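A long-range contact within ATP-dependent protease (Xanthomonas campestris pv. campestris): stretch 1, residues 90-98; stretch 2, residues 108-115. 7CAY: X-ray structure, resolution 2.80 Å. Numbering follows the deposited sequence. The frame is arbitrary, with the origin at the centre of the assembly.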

# COMPACT_ATOMS: atom_id res chain seq x y z
N THR A 90 0.16 5.99 -0.39
CA THR A 90 -0.25 7.06 -1.28
C THR A 90 -0.71 6.43 -2.59
O THR A 90 -1.79 5.82 -2.63
CB THR A 90 0.89 8.08 -1.46
OG1 THR A 90 2.03 7.42 -2.04
CG2 THR A 90 1.29 8.67 -0.12
N ARG A 91 0.07 6.51 -3.66
CA ARG A 91 -0.38 6.05 -4.97
C ARG A 91 -0.11 4.56 -5.17
O ARG A 91 0.84 4.00 -4.61
CB ARG A 91 0.31 6.84 -6.09
CG ARG A 91 -0.04 8.32 -6.12
CD ARG A 91 0.79 9.02 -7.17
NE ARG A 91 2.22 8.89 -6.91
CZ ARG A 91 3.18 9.28 -7.75
NH1 ARG A 91 2.86 9.82 -8.92
NH2 ARG A 91 4.45 9.13 -7.42
N ARG A 92 -0.94 3.93 -5.99
CA ARG A 92 -0.74 2.55 -6.39
C ARG A 92 0.01 2.49 -7.71
O ARG A 92 -0.13 3.37 -8.56
CB ARG A 92 -2.08 1.82 -6.52
CG ARG A 92 -2.84 1.67 -5.22
CD ARG A 92 -4.24 1.14 -5.47
NE ARG A 92 -4.95 1.93 -6.47
CZ ARG A 92 -5.28 1.49 -7.68
NH1 ARG A 92 -4.99 0.25 -8.05
NH2 ARG A 92 -5.92 2.28 -8.52
N PHE A 93 0.81 1.44 -7.88
CA PHE A 93 1.59 1.27 -9.09
C PHE A 93 1.55 -0.19 -9.53
O PHE A 93 1.19 -1.08 -8.76
CB PHE A 93 3.04 1.73 -8.91
CG PHE A 93 3.75 1.08 -7.76
CD1 PHE A 93 4.34 -0.17 -7.91
CD2 PHE A 93 3.85 1.72 -6.54
CE1 PHE A 93 5.01 -0.77 -6.86
CE2 PHE A 93 4.52 1.12 -5.48
CZ PHE A 93 5.10 -0.12 -5.64
N ARG A 94 1.93 -0.41 -10.78
CA ARG A 94 2.08 -1.74 -11.35
C ARG A 94 3.55 -1.98 -11.67
O ARG A 94 4.21 -1.12 -12.26
CB ARG A 94 1.23 -1.89 -12.62
CG ARG A 94 -0.16 -1.32 -12.51
CD ARG A 94 -1.04 -1.76 -13.67
NE ARG A 94 -2.34 -1.10 -13.65
CZ ARG A 94 -2.66 -0.05 -14.40
NH1 ARG A 94 -3.87 0.49 -14.30
NH2 ARG A 94 -1.77 0.46 -15.24
N VAL A 95 4.05 -3.15 -11.28
CA VAL A 95 5.45 -3.51 -11.55
C VAL A 95 5.50 -4.09 -12.96
O VAL A 95 5.13 -5.25 -13.18
CB VAL A 95 6.00 -4.49 -10.51
CG1 VAL A 95 7.50 -4.66 -10.69
CG2 VAL A 95 5.69 -4.01 -9.10
N GLN A 96 5.96 -3.29 -13.93
CA GLN A 96 6.13 -3.80 -15.29
C GLN A 96 7.22 -4.85 -15.34
O GLN A 96 7.07 -5.89 -16.00
CB GLN A 96 6.46 -2.65 -16.24
CG GLN A 96 5.53 -1.45 -16.13
CD GLN A 96 4.37 -1.51 -17.10
OE1 GLN A 96 3.25 -1.12 -16.77
NE2 GLN A 96 4.63 -1.97 -18.32
N ARG A 97 8.33 -4.61 -14.64
CA ARG A 97 9.42 -5.56 -14.51
C ARG A 97 10.28 -5.12 -13.34
O ARG A 97 10.29 -3.94 -12.97
CB ARG A 97 10.23 -5.68 -15.81
CG ARG A 97 10.85 -4.38 -16.28
CD ARG A 97 11.13 -4.41 -17.78
NE ARG A 97 9.92 -4.21 -18.58
CZ ARG A 97 9.33 -5.15 -19.31
NH1 ARG A 97 9.84 -6.37 -19.36
NH2 ARG A 97 8.24 -4.87 -20.00
N SER A 98 11.01 -6.07 -12.76
CA SER A 98 11.82 -5.79 -11.59
C SER A 98 13.17 -6.48 -11.71
O SER A 98 13.28 -7.57 -12.28
CB SER A 98 11.12 -6.24 -10.30
OG SER A 98 10.69 -7.59 -10.39
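Stretch 2 (108-115) GEVSWCEP

Antiparallel β-strands satisfy their backbone polar groups in pairs, and the contact between residues 90-98 and 108-115 of this protease illustrates both the rule and how a bulge accommodates an extra residue. Stretch 2 is extended from Gly-108 to Trp-112 and continues as loop to Pro-115. It runs against the strand of residues 90-95, the two axes approaching to 4.6 Å with 132° between their N-to-C directions.

The regular part centres on Arg-94 and Ser-111, which exchange two hydrogen bonds: Arg-94 N donates to Ser-111 O (2.9 Å), and Ser-111 N donates to Arg-94 O (3.0 Å). On either side of this pair, Phe-93 faces Trp-112 and Val-95 faces Val-110 in non-hydrogen-bonded positions, their CA atoms 4.3 and 4.6 Å apart, respectively. The carbonyls also receive CA-H...O contacts, from Phe-93 CA to Ser-111 O (3.5 Å) and from Val-110 CA to Arg-94 O (3.1 Å). Beyond Trp-112 the ladder gains one more rung, Cys-113 N donating to Arg-92 O at 3.0 Å.

Toward Gly-108 the register shifts by one residue. The chain turns a corner at Gln-96, and the carbonyl of Glu-109 serves two successive amides: Gln-96 N donates to Glu-109 O at 2.9 Å, whereas the bond from Arg-97 N to Glu-109 O, at 3.5 Å, is weak. Glu-109 N is satisfied in return by Arg-97 O, 2.8 Å away. The side chain of Gln-96 reaches back to stretch 2, where Ser-111 OG donates to Gln-96 OE1 at 2.8 Å. Past the bulge, Ser-98 and Gly-108 bring their CA atoms within 4.0 Å; a CB on Gly-108 would lie only 3.4 Å from Val-95 CG1, a tight fit.

Side chains reinforce the ladder by packing. Phe-93, Val-95, Val-110 and Trp-112 share one face of the sheet, with Phe-93 CD1 3.7 Å from Val-110 CG1 and Phe-93 CB 3.8 Å from Trp-112 CE3. The guanidinium of Arg-91 lies flat on the indole, its CZ 3.7 Å from the centroid of the Trp-112 six-membered ring and almost on the ring normal. This cation-π stack leaves the guanidinium edge accessible, and Arg-91 NE and NH2 are hydrogen-bonded elsewhere in the structure. Arg-97 and Glu-109 carry opposite charges, but Arg-97 NE and Glu-109 OE1 stand 4.0 Å apart, beyond a salt bridge. Across this contact, hydrogen bonding therefore rests mainly on the backbone, with Ser-111 and Gln-96 supplying the side-chain link.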

# COMPACT_ATOMS: atom_id res chain seq x y z
N GLY A 108 12.19 -1.63 -9.35
CA GLY A 108 11.21 -2.02 -10.35
C GLY A 108 10.77 -0.90 -11.26
O GLY A 108 10.49 0.21 -10.80
N GLU A 109 10.71 -1.18 -12.56
CA GLU A 109 10.13 -0.24 -13.51
C GLU A 109 8.61 -0.28 -13.38
O GLU A 109 7.99 -1.30 -13.71
CB GLU A 109 10.57 -0.59 -14.93
CG GLU A 109 12.08 -0.55 -15.14
CD GLU A 109 12.45 -0.55 -16.61
OE1 GLU A 109 11.54 -0.68 -17.45
OE2 GLU A 109 13.66 -0.41 -16.92
N VAL A 110 8.02 0.80 -12.90
CA VAL A 110 6.61 0.81 -12.53
C VAL A 110 5.87 1.85 -13.36
O VAL A 110 6.44 2.83 -13.83
CB VAL A 110 6.41 1.08 -11.02
CG1 VAL A 110 7.27 0.14 -10.18
CG2 VAL A 110 6.71 2.53 -10.69
N SER A 111 4.57 1.61 -13.54
CA SER A 111 3.65 2.57 -14.13
C SER A 111 2.57 2.87 -13.11
O SER A 111 2.00 1.95 -12.50
CB SER A 111 3.04 2.04 -15.43
OG SER A 111 2.18 0.94 -15.18
N TRP A 112 2.28 4.15 -12.91
CA TRP A 112 1.35 4.56 -11.87
C TRP A 112 -0.10 4.34 -12.31
O TRP A 112 -0.42 4.32 -13.50
CB TRP A 112 1.57 6.03 -11.51
CG TRP A 112 2.97 6.33 -11.08
CD1 TRP A 112 3.95 6.90 -11.84
CD2 TRP A 112 3.56 6.05 -9.81
NE1 TRP A 112 5.11 7.01 -11.11
CE2 TRP A 112 4.90 6.50 -9.86
CE3 TRP A 112 3.09 5.48 -8.62
CZ2 TRP A 112 5.77 6.38 -8.78
CZ3 TRP A 112 3.95 5.37 -7.55
CH2 TRP A 112 5.28 5.82 -7.63
N CYS A 113 -0.97 4.18 -11.32
CA CYS A 113 -2.39 3.98 -11.57
C CYS A 113 -3.13 5.31 -11.51
O CYS A 113 -2.64 6.31 -10.97
CB CYS A 113 -2.98 3.02 -10.54
SG CYS A 113 -2.15 1.44 -10.43
N GLU A 114 -4.33 5.32 -12.09
CA GLU A 114 -5.18 6.49 -11.98
C GLU A 114 -5.55 6.72 -10.52
O GLU A 114 -5.88 5.76 -9.81
CB GLU A 114 -6.45 6.33 -12.82
N PRO A 115 -5.48 7.96 -10.03
CA PRO A 115 -5.76 8.21 -8.62
C PRO A 115 -7.19 7.83 -8.25
O PRO A 115 -8.07 7.71 -9.10
CB PRO A 115 -5.54 9.72 -8.47
CG PRO A 115 -4.64 10.08 -9.61
CD PRO A 115 -5.05 9.18 -10.74